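Local coordinates for VapB family protein (Caulobacter crescentus, PDB 5K8J) that probably acts as the antitoxin of a VapBC pair, binding and inhibiting the PIN-domain ribonuclease VapC and binding DNA, at residues 56-59 with 60-64. Numbering follows the deposited sequence.
Sequences ADLV and ATLNQ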
loop_
_atom_site.group_PDB
_atom_site.type_symbol
_atom_site.label_atom_id
_atom_site.label_comp_id
_atom_site.label_asym_id
_atom_site.label_seq_id
_atom_site.Cartn_x
_atom_site.Cartn_y
_atom_site.Cartn_z
ATOM N N ALA A 56 13.577 30.985 -12.070
ATOM C CA ALA A 56 14.308 32.206 -12.372
ATOM C C ALA A 56 13.682 33.395 -11.660
ATOM O O ALA A 56 14.392 34.276 -11.161
ATOM C CB ALA A 56 14.343 32.443 -13.881
ATOM N N ASP A 57 12.347 33.444 -11.610
ATOM C CA ASP A 57 11.673 34.510 -10.879
ATOM C C ASP A 57 11.950 34.414 -9.384
ATOM O O ASP A 57 12.136 35.439 -8.716
ATOM C CB ASP A 57 10.166 34.459 -11.121
ATOM C CG ASP A 57 9.778 34.838 -12.538
ATOM O OD1 ASP A 57 8.910 34.138 -13.107
ATOM O OD2 ASP A 57 10.326 35.826 -13.075
ATOM N N LEU A 58 11.930 33.202 -8.830
ATOM C CA LEU A 58 12.225 33.056 -7.408
ATOM C C LEU A 58 13.608 33.605 -7.098
ATOM O O LEU A 58 13.781 34.404 -6.168
ATOM C CB LEU A 58 12.118 31.593 -6.985
ATOM C CG LEU A 58 12.670 31.235 -5.608
ATOM C CD1 LEU A 58 11.958 32.023 -4.521
ATOM C CD2 LEU A 58 12.530 29.755 -5.337
ATOM N N VAL A 59 14.602 33.206 -7.892
ATOM C CA VAL A 59 15.972 33.632 -7.634
ATOM C C VAL A 59 16.117 35.139 -7.840
ATOM O O VAL A 59 16.829 35.817 -7.084
ATOM C CB VAL A 59 16.936 32.817 -8.506
ATOM C CG1 VAL A 59 18.312 33.460 -8.514
ATOM C CG2 VAL A 59 17.008 31.389 -7.983
ATOM N N ALA A 60 15.410 35.704 -8.817
ATOM C CA ALA A 60 15.478 37.152 -9.007
ATOM C C ALA A 60 14.837 37.886 -7.842
ATOM O O ALA A 60 15.340 38.929 -7.401
ATOM C CB ALA A 60 14.800 37.549 -10.310
ATOM N N THR A 61 13.716 37.367 -7.342
ATOM C CA THR A 61 13.064 37.976 -6.188
ATOM C C THR A 61 13.979 37.945 -4.975
ATOM O O THR A 61 14.154 38.960 -4.288
ATOM C CB THR A 61 11.750 37.254 -5.896
ATOM O OG1 THR A 61 10.857 37.456 -6.999
ATOM C CG2 THR A 61 11.101 37.785 -4.607
ATOM N N LEU A 62 14.568 36.780 -4.688
ATOM C CA LEU A 62 15.510 36.677 -3.575
ATOM C C LEU A 62 16.683 37.644 -3.739
ATOM O O LEU A 62 17.140 38.241 -2.759
ATOM C CB LEU A 62 16.008 35.241 -3.457
ATOM C CG LEU A 62 14.955 34.232 -2.985
ATOM C CD1 LEU A 62 15.463 32.818 -3.104
ATOM C CD2 LEU A 62 14.517 34.515 -1.550
ATOM N N ASN A 63 17.213 37.784 -4.955
ATOM C CA ASN A 63 18.371 38.659 -5.148
ATOM C C ASN A 63 18.025 40.135 -5.024
ATOM O O ASN A 63 18.921 40.947 -4.770
ATOM C CB ASN A 63 19.017 38.378 -6.495
ATOM C CG ASN A 63 19.779 37.057 -6.502
ATOM O OD1 ASN A 63 20.138 36.538 -5.449
ATOM N ND2 ASN A 63 20.038 36.521 -7.686
ATOM N N GLN A 64 16.760 40.511 -5.199
ATOM C CA GLN A 64 16.357 41.893 -4.963
ATOM C C GLN A 64 16.175 42.194 -3.482
ATOM O O GLN A 64 16.002 43.356 -3.113
ATOM C CB GLN A 64 15.050 42.195 -5.695
ATOM C CG GLN A 64 15.171 42.274 -7.210
ATOM C CD GLN A 64 13.831 42.079 -7.910
ATOM O OE1 GLN A 64 12.848 41.661 -7.289
ATOM N NE2 GLN A 64 13.782 42.383 -9.204
#
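Leu58 and Leu62, one turn apart on the alpha-helix 55-64, touch through their CD1 methyls at 3.9 Å, and this short amphipathic helix lays their face on the toxin. The two side chains cross at a slant: Leu58 has CG anti to its own N (chi1 168°), whereas Leu62 swings CG anti to the carbonyl carbon (chi1 -69°), which sets its CG 3.4 Å from Leu58 O. Leu66 of the VapC chain packs against Leu58, and Val61 of the same VapC chain against both Thr61 and Leu62 of this helix, so the pair is buried in the antitoxin-toxin interface.

The backbone follows the i to i+4 pattern. Ala60 N bonds to Ala56 O and Asn63 N to Val59 O, while Leu62 N reaches Leu58 O almost straight, with 173° at the hydrogen. Asp57 O takes two donors from one residue: Thr61 N at 2.8 Å and Thr61 OG1 at 2.9 Å, arriving from opposite faces of the carbonyl plane. That second bond fixes the threonine hydroxyl against the helix. The carboxylate of Asp57 turns back instead, its OD1 hydrogen-bonded to Ser54 OG just before the helix.

The side chains of Val59 and Asn63 run alongside each other in the same direction. Thr25 of the VapC chain packs on Val59, and the amide nitrogen ND2 of Asn63 rests 3.6 Å from Val59 CG1.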